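Local coordinates for protein putative alpha-L-fucosidase (Bacteroides thetaiotaomicron, PDB 3EYP) that probably hydrolyses alpha-L-fucosides, as a glycoside hydrolase family 29 enzyme built from a TIM-barrel domain and an F5/8 type C domain, at residues Y18-I23 and I160-W165; Q58-L63 and V110-E115; C192-T197 and F203-W208; A216-W221 and H421-R426. One frame throughout, in Å; residues are numbered along the deposited sequence.

Interaction 1: Y18-I23 and I160-W165; sequences YNREMI and IWETWW
Arg-20 reaches across the interior of the TIM-barrel domain to Trp-161 and Glu-162, joining the end of helix 12-20, just before strand 22-26, to strand 162-164, three strands along the same parallel barrel sheet. The backbones stay well apart, 10.0 Å between Ile-23 CA and Glu-162 CA at their nearest, and side chains span the gap. The ionic part is a salt bridge in which Arg-20 NH1 stands 2.7 Å from Glu-162 OE1. The nitrogen meets that oxygen nearly end-on to its C-O bond, with the guanidinium and carboxylate planes 41° apart and a rather bent N-H...O angle of 130°. A second hydrogen bond runs from Arg-20 NH2 to the backbone O of Trp-161, 2.9 Å away; the donor lies above the carbonyl plane. With CG of Arg-20 anti to its carbonyl carbon (chi1 -59°) and the chain extended from CG to NE, the guanidinium is carried far enough to use both acceptors at its edge. Glu-16 pairs with NE, which further fixes the rotation of the group. A methionine in its place would probably leave the buried Glu-162 carboxylate without its charged mate and the Trp-161 carbonyl without this donor. A van der Waals contact remains: the methyl CD1 of Ile-23 lies 3.6 Å from Glu-162 OE1, the oxygen that Arg-20 NH1 also holds.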
# COMPACT_ATOMS: atom_id res chain seq x y z
N TYR A 18 6.26 -4.19 1.32
CA TYR A 18 6.59 -3.41 0.13
C TYR A 18 6.36 -4.22 -1.16
O TYR A 18 5.89 -3.72 -2.19
CB TYR A 18 8.04 -2.88 0.21
CG TYR A 18 8.19 -1.40 0.44
CD1 TYR A 18 9.06 -0.91 1.41
CD2 TYR A 18 7.49 -0.49 -0.36
CE1 TYR A 18 9.24 0.45 1.58
CE2 TYR A 18 7.63 0.87 -0.19
CZ TYR A 18 8.49 1.33 0.80
OH TYR A 18 8.65 2.68 0.97
N ASN A 19 6.74 -5.49 -1.07
CA ASN A 19 6.70 -6.38 -2.22
C ASN A 19 5.29 -6.75 -2.68
O ASN A 19 5.07 -7.22 -3.81
CB ASN A 19 7.50 -7.65 -1.91
CG ASN A 19 7.77 -8.46 -3.17
OD1 ASN A 19 8.09 -7.91 -4.23
ND2 ASN A 19 7.55 -9.76 -3.07
N ARG A 20 4.33 -6.50 -1.81
CA ARG A 20 2.90 -6.79 -2.14
C ARG A 20 2.39 -5.88 -3.28
O ARG A 20 1.64 -6.25 -4.19
CB ARG A 20 2.00 -6.59 -0.92
CG ARG A 20 2.32 -7.44 0.28
CD ARG A 20 1.30 -7.16 1.40
NE ARG A 20 1.73 -7.69 2.69
CZ ARG A 20 1.21 -7.32 3.86
NH1 ARG A 20 0.23 -6.42 3.95
NH2 ARG A 20 1.67 -7.84 4.95
N GLU A 21 2.89 -4.67 -3.21
CA GLU A 21 2.55 -3.55 -4.13
C GLU A 21 1.17 -3.02 -3.96
O GLU A 21 0.97 -1.83 -3.72
CB GLU A 21 2.87 -3.89 -5.59
CG GLU A 21 4.38 -4.00 -5.74
CD GLU A 21 4.90 -4.14 -7.16
OE1 GLU A 21 4.10 -4.23 -8.12
OE2 GLU A 21 6.15 -4.16 -7.26
N MET A 22 0.22 -3.93 -3.97
CA MET A 22 -1.21 -3.59 -3.78
C MET A 22 -1.83 -4.49 -2.69
O MET A 22 -1.41 -5.64 -2.46
CB MET A 22 -1.98 -3.79 -5.10
CG MET A 22 -1.86 -2.69 -6.16
SD MET A 22 -2.74 -2.86 -7.73
CE MET A 22 -4.36 -2.33 -7.28
N ILE A 23 -2.81 -3.94 -2.01
CA ILE A 23 -3.60 -4.65 -0.95
C ILE A 23 -5.08 -4.31 -1.13
O ILE A 23 -5.41 -3.16 -1.45
CB ILE A 23 -3.16 -4.25 0.48
CG1 ILE A 23 -1.67 -4.39 0.65
CG2 ILE A 23 -3.89 -5.06 1.51
CD1 ILE A 23 -1.10 -3.84 2.01
N ILE A 160 -2.14 -14.00 10.08
CA ILE A 160 -2.60 -12.63 9.85
C ILE A 160 -1.37 -11.78 9.45
O ILE A 160 -0.37 -11.73 10.18
CB ILE A 160 -3.31 -12.06 11.10
CG1 ILE A 160 -4.51 -12.90 11.61
CG2 ILE A 160 -3.79 -10.53 10.87
CD1 ILE A 160 -5.69 -13.01 10.72
N TRP A 161 -1.48 -11.11 8.29
CA TRP A 161 -0.33 -10.39 7.70
C TRP A 161 -0.40 -8.86 7.82
O TRP A 161 0.59 -8.16 7.57
CB TRP A 161 -0.16 -10.75 6.23
CG TRP A 161 0.14 -12.16 5.94
CD1 TRP A 161 -0.76 -13.17 5.75
CD2 TRP A 161 1.43 -12.69 5.66
NE1 TRP A 161 -0.10 -14.32 5.41
CE2 TRP A 161 1.25 -14.05 5.35
CE3 TRP A 161 2.72 -12.15 5.65
CZ2 TRP A 161 2.33 -14.88 5.04
CZ3 TRP A 161 3.79 -12.99 5.35
CH2 TRP A 161 3.59 -14.33 5.06
N GLU A 162 -1.55 -8.36 8.21
CA GLU A 162 -1.71 -6.93 8.57
C GLU A 162 -2.80 -6.72 9.57
O GLU A 162 -3.87 -7.32 9.48
CB GLU A 162 -1.99 -6.06 7.35
CG GLU A 162 -1.86 -4.57 7.60
CD GLU A 162 -1.30 -3.79 6.41
OE1 GLU A 162 -0.64 -4.42 5.54
OE2 GLU A 162 -1.59 -2.54 6.34
N THR A 163 -2.50 -5.86 10.55
CA THR A 163 -3.51 -5.34 11.50
C THR A 163 -3.55 -3.85 11.31
O THR A 163 -2.51 -3.20 11.28
CB THR A 163 -3.16 -5.70 12.97
OG1 THR A 163 -3.30 -7.10 13.16
CG2 THR A 163 -4.07 -5.03 13.96
N TRP A 164 -4.75 -3.32 11.14
CA TRP A 164 -4.95 -1.90 10.79
C TRP A 164 -5.61 -1.17 11.93
O TRP A 164 -6.73 -1.54 12.36
CB TRP A 164 -5.82 -1.78 9.58
CG TRP A 164 -5.39 -0.86 8.50
CD1 TRP A 164 -4.47 -1.10 7.54
CD2 TRP A 164 -5.92 0.43 8.23
NE1 TRP A 164 -4.35 -0.02 6.71
CE2 TRP A 164 -5.26 0.93 7.09
CE3 TRP A 164 -6.90 1.22 8.85
CZ2 TRP A 164 -5.55 2.18 6.54
CZ3 TRP A 164 -7.17 2.47 8.30
CH2 TRP A 164 -6.50 2.91 7.14
N TRP A 165 -4.95 -0.09 12.37
CA TRP A 165 -5.49 0.76 13.44
C TRP A 165 -5.81 2.14 12.89
O TRP A 165 -4.91 2.97 12.72
CB TRP A 165 -4.53 0.89 14.62
CG TRP A 165 -4.38 -0.37 15.45
CD1 TRP A 165 -5.30 -1.34 15.59
CD2 TRP A 165 -3.25 -0.77 16.23
NE1 TRP A 165 -4.84 -2.32 16.41
CE2 TRP A 165 -3.56 -2.02 16.80
CE3 TRP A 165 -2.01 -0.20 16.51
CZ2 TRP A 165 -2.69 -2.70 17.66
CZ3 TRP A 165 -1.12 -0.88 17.33
CH2 TRP A 165 -1.48 -2.11 17.94

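Interaction 2: Q58-L63 and V110-E115; sequences QWMQTL and VDACEE
The contact between the two helices is carried by one side chain, Met-60, against Ala-112 and Cys-113. From CB the chain sets off toward the other helix, and CG, anti to the carbonyl carbon (chi1 -69°), comes down beside Ala-112, 3.4 Å from its backbone O and 3.7 Å from its CB. The chain then bends at chi2 (-38°), which swings SD along the neighbouring helix to Cys-113, where it lies 3.8 Å from SG. These are helices 56-65 and 105-116, which lie on the outside of the TIM-barrel domain, and their backbones approach to 6.8 Å between Met-60 CA and Ala-112 CA, an approach consistent with the small side chain of Ala-112. A further bend at chi3 (118°) turns the methyl CE so that it touches both partners, 3.8 Å from Cys-113 SG and 4.0 Å from Ala-112 CB. All of this is van der Waals packing, with no hydrogen bond between the segments. An alanine here would probably open a gap between the helices and leave Cys-113 SG without its sulfur and methyl neighbours. Phe-109, Tyr-116 and Leu-118 also touch the Met-60 side chain.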
# COMPACT_ATOMS: atom_id res chain seq x y z
N GLN A 58 -15.89 -15.13 -4.20
CA GLN A 58 -16.16 -14.17 -5.28
C GLN A 58 -15.21 -12.96 -5.12
O GLN A 58 -14.67 -12.43 -6.08
CB GLN A 58 -17.60 -13.72 -5.32
CG GLN A 58 -17.92 -12.84 -6.51
CD GLN A 58 -18.16 -11.40 -6.15
OE1 GLN A 58 -17.98 -11.00 -5.02
NE2 GLN A 58 -18.56 -10.60 -7.12
N TRP A 59 -15.01 -12.57 -3.87
CA TRP A 59 -14.15 -11.43 -3.54
C TRP A 59 -12.75 -11.81 -3.95
O TRP A 59 -12.06 -10.98 -4.49
CB TRP A 59 -14.13 -11.07 -2.06
CG TRP A 59 -15.43 -10.82 -1.39
CD1 TRP A 59 -16.69 -10.93 -1.92
CD2 TRP A 59 -15.60 -10.51 -0.03
NE1 TRP A 59 -17.63 -10.66 -1.00
CE2 TRP A 59 -17.00 -10.39 0.19
CE3 TRP A 59 -14.71 -10.25 1.02
CZ2 TRP A 59 -17.55 -10.06 1.44
CZ3 TRP A 59 -15.25 -9.93 2.28
CH2 TRP A 59 -16.67 -9.81 2.47
N MET A 60 -12.35 -13.06 -3.68
CA MET A 60 -10.97 -13.49 -3.96
C MET A 60 -10.74 -13.57 -5.46
O MET A 60 -9.67 -13.32 -5.96
CB MET A 60 -10.58 -14.83 -3.34
CG MET A 60 -10.44 -14.93 -1.80
SD MET A 60 -9.73 -13.54 -0.90
CE MET A 60 -11.07 -13.07 0.15
N GLN A 61 -11.77 -13.89 -6.19
CA GLN A 61 -11.64 -13.98 -7.69
C GLN A 61 -11.40 -12.60 -8.28
O GLN A 61 -10.60 -12.39 -9.20
CB GLN A 61 -12.88 -14.64 -8.30
CG GLN A 61 -12.99 -16.10 -7.97
CD GLN A 61 -14.42 -16.62 -7.93
OE1 GLN A 61 -15.32 -16.08 -8.57
NE2 GLN A 61 -14.63 -17.72 -7.17
N THR A 62 -12.05 -11.62 -7.66
CA THR A 62 -11.79 -10.21 -8.01
C THR A 62 -10.29 -9.86 -7.87
O THR A 62 -9.67 -9.27 -8.75
CB THR A 62 -12.71 -9.25 -7.22
OG1 THR A 62 -14.07 -9.42 -7.69
CG2 THR A 62 -12.32 -7.75 -7.42
N LEU A 63 -9.75 -10.25 -6.74
CA LEU A 63 -8.36 -9.96 -6.41
C LEU A 63 -7.42 -10.72 -7.29
O LEU A 63 -6.37 -10.20 -7.65
CB LEU A 63 -8.03 -10.28 -4.96
CG LEU A 63 -8.86 -9.50 -3.93
CD1 LEU A 63 -8.27 -9.67 -2.55
CD2 LEU A 63 -9.08 -7.97 -4.31
N VAL A 110 -11.23 -15.43 5.90
CA VAL A 110 -9.92 -16.09 6.04
C VAL A 110 -9.90 -17.46 5.39
O VAL A 110 -8.84 -17.89 4.92
CB VAL A 110 -9.35 -16.23 7.50
CG1 VAL A 110 -9.17 -14.88 8.17
CG2 VAL A 110 -10.17 -17.17 8.33
N ASP A 111 -11.04 -18.13 5.29
CA ASP A 111 -11.05 -19.45 4.62
C ASP A 111 -10.83 -19.24 3.12
O ASP A 111 -10.01 -19.91 2.50
CB ASP A 111 -12.34 -20.25 4.89
CG ASP A 111 -12.35 -20.89 6.28
OD1 ASP A 111 -11.30 -20.98 6.95
OD2 ASP A 111 -13.45 -21.26 6.72
N ALA A 112 -11.54 -18.27 2.55
CA ALA A 112 -11.39 -17.92 1.14
C ALA A 112 -9.94 -17.44 0.85
O ALA A 112 -9.35 -17.76 -0.18
CB ALA A 112 -12.46 -16.82 0.67
N CYS A 113 -9.37 -16.65 1.74
CA CYS A 113 -7.98 -16.19 1.50
C CYS A 113 -7.07 -17.39 1.38
O CYS A 113 -6.21 -17.47 0.49
CB CYS A 113 -7.46 -15.30 2.61
SG CYS A 113 -8.15 -13.59 2.59
N GLU A 114 -7.21 -18.28 2.35
CA GLU A 114 -6.37 -19.51 2.39
C GLU A 114 -6.54 -20.33 1.14
O GLU A 114 -5.58 -20.73 0.52
CB GLU A 114 -6.63 -20.37 3.61
CG GLU A 114 -5.65 -21.52 3.67
CD GLU A 114 -5.62 -22.17 5.02
OE1 GLU A 114 -4.71 -23.04 5.21
OE2 GLU A 114 -6.49 -21.82 5.88
N GLU A 115 -7.79 -20.52 0.73
CA GLU A 115 -8.10 -21.28 -0.45
C GLU A 115 -7.43 -20.67 -1.65
O GLU A 115 -6.95 -21.37 -2.54
CB GLU A 115 -9.62 -21.41 -0.68
CG GLU A 115 -9.95 -22.13 -1.95
CD GLU A 115 -11.41 -22.13 -2.29
OE1 GLU A 115 -12.23 -21.62 -1.50
OE2 GLU A 115 -11.75 -22.59 -3.39

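Interaction 3: C192-T197 and F203-W208; sequences CVIFGT and FADVRW
A single beta bridge, Phe-195 with Val-206, ties strand 193-195 of the TIM barrel to the loop that follows it. The Ile-194 carbonyl O accepts twice, from Asp-205 N (2.8 Å) in the carbonyl plane and from Val-206 N (3.1 Å), tilted from it; the latter is one bond of the bridge. The other bond of the bridge runs from Gly-196 N to Val-206 O, nearly straight at 170°. The carboxylate of Asp-205 bends back to the strand: OD2 takes the N-H of Ile-194 at 2.7 Å through its anti lone pair, while OD1 forms a salt bridge with Arg-13. Apolar groups fill in around this network. Val-206 places CG2 at the edge of the Phe-195 ring, 3.9 Å from CD1, and CG1 beside Val-193 CG1. With CG anti to the backbone N (chi1 175°), the Phe-195 ring lies along the loop and sets CZ 3.6 Å from Trp-208 CB. A water donates to Gly-196 O and accepts from Trp-208 N, bridging the backbones after the direct bonds end. Ala-204 CB rests on Gly-196 CA, where a side chain would clash. On its other side the strand pairs with strand 162-164, Phe-195 stacks on Trp-164, and Ile-194 packs against helix 175-188 while Val-193 and Val-206 touch Trp-17 of helix 12-20.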
# COMPACT_ATOMS: atom_id res chain seq x y z
N CYS A 192 3.05 -10.10 11.24
CA CYS A 192 1.95 -9.15 11.05
C CYS A 192 2.44 -7.70 11.07
O CYS A 192 2.99 -7.20 12.03
CB CYS A 192 0.84 -9.33 12.07
SG CYS A 192 -0.65 -8.29 11.67
N VAL A 193 2.18 -7.04 9.98
CA VAL A 193 2.51 -5.61 9.77
C VAL A 193 1.41 -4.79 10.40
O VAL A 193 0.21 -5.02 10.19
CB VAL A 193 2.54 -5.26 8.26
CG1 VAL A 193 2.63 -3.80 8.07
CG2 VAL A 193 3.66 -5.95 7.52
N ILE A 194 1.83 -3.83 11.20
CA ILE A 194 0.91 -2.90 11.84
C ILE A 194 0.84 -1.52 11.18
O ILE A 194 1.86 -0.82 11.09
CB ILE A 194 1.22 -2.74 13.31
CG1 ILE A 194 1.05 -4.08 14.04
CG2 ILE A 194 0.35 -1.62 13.92
CD1 ILE A 194 1.64 -4.02 15.49
N PHE A 195 -0.35 -1.19 10.68
CA PHE A 195 -0.66 0.20 10.19
C PHE A 195 -1.07 0.93 11.44
O PHE A 195 -2.11 0.62 12.04
CB PHE A 195 -1.77 0.24 9.14
CG PHE A 195 -2.16 1.62 8.72
CD1 PHE A 195 -1.59 2.23 7.59
CD2 PHE A 195 -3.13 2.31 9.43
CE1 PHE A 195 -1.95 3.52 7.19
CE2 PHE A 195 -3.53 3.62 9.01
CZ PHE A 195 -2.93 4.21 7.91
N GLY A 196 -0.24 1.89 11.85
CA GLY A 196 -0.45 2.61 13.12
C GLY A 196 -0.55 4.10 12.94
O GLY A 196 0.10 4.72 12.10
N THR A 197 -1.44 4.67 13.71
CA THR A 197 -1.73 6.09 13.68
C THR A 197 -1.69 6.63 15.10
O THR A 197 -1.85 5.91 16.09
CB THR A 197 -3.12 6.33 13.13
OG1 THR A 197 -4.04 5.45 13.84
CG2 THR A 197 -3.15 6.06 11.60
N PHE A 203 4.75 1.66 17.57
CA PHE A 203 4.48 0.30 17.23
C PHE A 203 4.20 0.09 15.74
O PHE A 203 4.07 -1.02 15.24
CB PHE A 203 3.32 -0.21 18.08
CG PHE A 203 3.47 0.12 19.52
CD1 PHE A 203 4.55 -0.39 20.24
CD2 PHE A 203 2.56 0.93 20.17
CE1 PHE A 203 4.67 -0.13 21.60
CE2 PHE A 203 2.72 1.24 21.53
CZ PHE A 203 3.77 0.72 22.23
N ALA A 204 4.05 1.19 15.05
CA ALA A 204 3.69 1.16 13.64
C ALA A 204 4.83 0.60 12.81
O ALA A 204 6.00 0.96 13.01
CB ALA A 204 3.36 2.61 13.17
N ASP A 205 4.46 -0.24 11.86
CA ASP A 205 5.36 -0.74 10.81
C ASP A 205 5.25 0.16 9.60
O ASP A 205 6.24 0.42 8.88
CB ASP A 205 5.04 -2.18 10.44
CG ASP A 205 5.37 -3.13 11.55
OD1 ASP A 205 6.50 -3.11 12.07
OD2 ASP A 205 4.49 -3.91 11.88
N VAL A 206 4.03 0.60 9.37
CA VAL A 206 3.70 1.51 8.24
C VAL A 206 2.81 2.63 8.72
O VAL A 206 2.07 2.51 9.72
CB VAL A 206 3.12 0.74 7.04
CG1 VAL A 206 4.09 -0.43 6.65
CG2 VAL A 206 1.69 0.17 7.34
N ARG A 207 2.89 3.74 7.99
CA ARG A 207 2.15 4.94 8.35
C ARG A 207 1.10 5.33 7.34
O ARG A 207 1.14 4.95 6.17
CB ARG A 207 3.14 6.13 8.47
CG ARG A 207 3.82 6.56 7.13
CD ARG A 207 4.77 7.81 7.31
NE ARG A 207 5.01 8.52 6.05
CZ ARG A 207 6.13 8.46 5.33
NH1 ARG A 207 7.09 7.60 5.65
NH2 ARG A 207 6.25 9.15 4.20
N TRP A 208 0.22 6.21 7.80
CA TRP A 208 -0.64 6.98 6.91
C TRP A 208 0.11 8.10 6.17
O TRP A 208 1.15 8.57 6.58
CB TRP A 208 -1.82 7.59 7.67
CG TRP A 208 -2.91 8.08 6.79
CD1 TRP A 208 -3.41 7.47 5.68
CD2 TRP A 208 -3.68 9.26 6.99
NE1 TRP A 208 -4.44 8.23 5.16
CE2 TRP A 208 -4.62 9.33 5.95
CE3 TRP A 208 -3.65 10.29 7.94
CZ2 TRP A 208 -5.55 10.38 5.86
CZ3 TRP A 208 -4.57 11.32 7.86
CH2 TRP A 208 -5.50 11.35 6.83
O HOH W 1 0.28 6.99 10.57

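Interaction 4: A216-W221 and H421-R426; sequences AGDPCW and HKWIVR
Backbones here stay 9.5 Å apart at the nearest CA atoms, those of Pro-219 and Trp-423, with a cis peptide before the proline in the loop 216-221 and an extended strand starting at Trp-423. The gap is spanned by the indole of Trp-423, whose CG lies anti to its backbone N (chi1 -152°), so that the six-membered ring projects into the bend of the loop. Its far carbon CH2 makes most of the approaches: Gly-217 O at 3.6 Å and Cys-220 N at 3.5 Å both lie at the ring edge, near its plane, and Pro-219 CA comes to 3.9 Å. Beside it, CZ2 meets the carboxylate of Asp-218, with OD2 3.5 Å away and the carboxylate and ring planes 53° apart. The other oxygen, Asp-218 OD1, forms a salt bridge with Lys-416. No hydrogen bond crosses between the segments; the indole is held by packing against backbone and side-chain atoms. The contact joins the TIM-barrel domain to the F5/8 type C domain. Strand 423-432 lies between strands 380-385 and 375-378 in an antiparallel sheet, Trp-423 packing on Ile-383, while Ile-424 touches helix 275-283 of the barrel domain and Arg-426 pairs with Asp-280 on it.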
# COMPACT_ATOMS: atom_id res chain seq x y z
N ALA A 216 0.32 9.82 -2.61
CA ALA A 216 1.50 9.97 -1.77
C ALA A 216 2.34 11.17 -2.33
O ALA A 216 2.17 11.59 -3.49
CB ALA A 216 2.29 8.68 -1.76
N GLY A 217 3.26 11.70 -1.53
CA GLY A 217 4.04 12.85 -1.92
C GLY A 217 5.09 12.58 -2.98
O GLY A 217 5.46 11.41 -3.27
N ASP A 218 5.60 13.68 -3.52
CA ASP A 218 6.79 13.61 -4.39
C ASP A 218 7.75 14.66 -3.83
O ASP A 218 7.51 15.87 -3.97
CB ASP A 218 6.40 13.83 -5.84
CG ASP A 218 7.55 13.78 -6.78
OD1 ASP A 218 7.32 13.92 -8.00
OD2 ASP A 218 8.70 13.65 -6.33
N PRO A 219 8.79 14.24 -3.12
CA PRO A 219 9.18 12.88 -2.84
C PRO A 219 8.31 12.28 -1.75
O PRO A 219 7.56 12.96 -1.07
CB PRO A 219 10.60 13.01 -2.31
CG PRO A 219 10.57 14.39 -1.64
CD PRO A 219 9.74 15.22 -2.53
N CYS A 220 8.47 10.97 -1.62
CA CYS A 220 7.91 10.25 -0.51
C CYS A 220 8.99 9.32 0.04
O CYS A 220 9.25 8.28 -0.52
CB CYS A 220 6.67 9.45 -0.97
SG CYS A 220 5.88 8.54 0.39
N TRP A 221 9.56 9.70 1.17
CA TRP A 221 10.58 8.88 1.84
C TRP A 221 9.93 7.85 2.75
O TRP A 221 8.80 8.05 3.27
CB TRP A 221 11.56 9.74 2.65
CG TRP A 221 12.07 10.91 1.91
CD1 TRP A 221 11.60 12.18 2.00
CD2 TRP A 221 13.11 10.94 0.91
NE1 TRP A 221 12.28 13.00 1.14
CE2 TRP A 221 13.22 12.27 0.48
CE3 TRP A 221 13.96 9.98 0.37
CZ2 TRP A 221 14.14 12.66 -0.50
CZ3 TRP A 221 14.89 10.38 -0.60
CH2 TRP A 221 14.97 11.69 -1.02
N HIS A 421 11.61 2.07 -3.23
CA HIS A 421 11.12 0.78 -3.74
C HIS A 421 10.86 0.80 -5.19
O HIS A 421 11.16 -0.12 -5.95
CB HIS A 421 9.82 0.34 -2.97
CG HIS A 421 9.27 -0.96 -3.44
ND1 HIS A 421 8.06 -1.05 -4.09
CD2 HIS A 421 9.77 -2.22 -3.40
CE1 HIS A 421 7.83 -2.32 -4.40
NE2 HIS A 421 8.84 -3.05 -3.98
N LYS A 422 10.25 1.88 -5.60
CA LYS A 422 9.83 2.04 -6.99
C LYS A 422 9.45 3.50 -7.18
O LYS A 422 8.87 4.12 -6.30
CB LYS A 422 8.62 1.16 -7.31
CG LYS A 422 8.28 1.09 -8.81
CD LYS A 422 6.91 0.31 -9.03
CE LYS A 422 6.97 -1.02 -8.42
NZ LYS A 422 7.55 -2.08 -9.34
N TRP A 423 9.87 4.05 -8.32
CA TRP A 423 9.44 5.36 -8.72
C TRP A 423 9.12 5.31 -10.19
O TRP A 423 9.95 4.87 -11.01
CB TRP A 423 10.48 6.46 -8.41
CG TRP A 423 9.78 7.75 -8.20
CD1 TRP A 423 9.33 8.59 -9.16
CD2 TRP A 423 9.33 8.25 -6.96
NE1 TRP A 423 8.65 9.66 -8.58
CE2 TRP A 423 8.64 9.46 -7.22
CE3 TRP A 423 9.44 7.81 -5.65
CZ2 TRP A 423 8.05 10.20 -6.22
CZ3 TRP A 423 8.88 8.63 -4.62
CH2 TRP A 423 8.18 9.76 -4.93
N ILE A 424 7.88 5.69 -10.52
CA ILE A 424 7.45 5.73 -11.93
C ILE A 424 7.32 7.15 -12.37
O ILE A 424 6.87 8.02 -11.62
CB ILE A 424 6.06 5.03 -12.09
CG1 ILE A 424 6.17 3.52 -11.77
CG2 ILE A 424 5.43 5.34 -13.51
CD1 ILE A 424 4.81 2.81 -11.58
N VAL A 425 7.71 7.41 -13.61
CA VAL A 425 7.47 8.71 -14.21
C VAL A 425 6.75 8.50 -15.53
O VAL A 425 7.06 7.58 -16.29
CB VAL A 425 8.79 9.51 -14.42
CG1 VAL A 425 8.55 10.70 -15.39
CG2 VAL A 425 9.30 10.00 -13.05
N ARG A 426 5.71 9.29 -15.73
CA ARG A 426 5.01 9.33 -16.99
C ARG A 426 5.34 10.66 -17.67
O ARG A 426 5.52 11.70 -17.01
CB ARG A 426 3.50 9.21 -16.80
CG ARG A 426 3.02 7.88 -16.26
CD ARG A 426 1.57 7.93 -16.06
NE ARG A 426 1.32 8.68 -14.85
CZ ARG A 426 0.12 8.93 -14.36
NH1 ARG A 426 -0.94 8.45 -15.02
NH2 ARG A 426 -0.01 9.61 -13.22

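From the N terminus, interaction 1 closes a loop of 136 residues from helix 12-20 and strand 22-26 to strand 162-164. Interaction 2 is nested inside it, pairing helices 56-65 and 105-116 on the outside of the barrel, about 15 Å from it between centres. Interaction 3 follows in series as a short loop with five residues between its segments; its strand 193-195 neighbours strand 162-164, and Thr-163 N probably bonds to Val-193 O. Interaction 4 comes last and spans 199 residues, tying barrel to F5/8 type C domain. It meets interaction 3 through Arg-207 and Trp-221, and interaction 1 where His-421 stacks on Tyr-18. None cross.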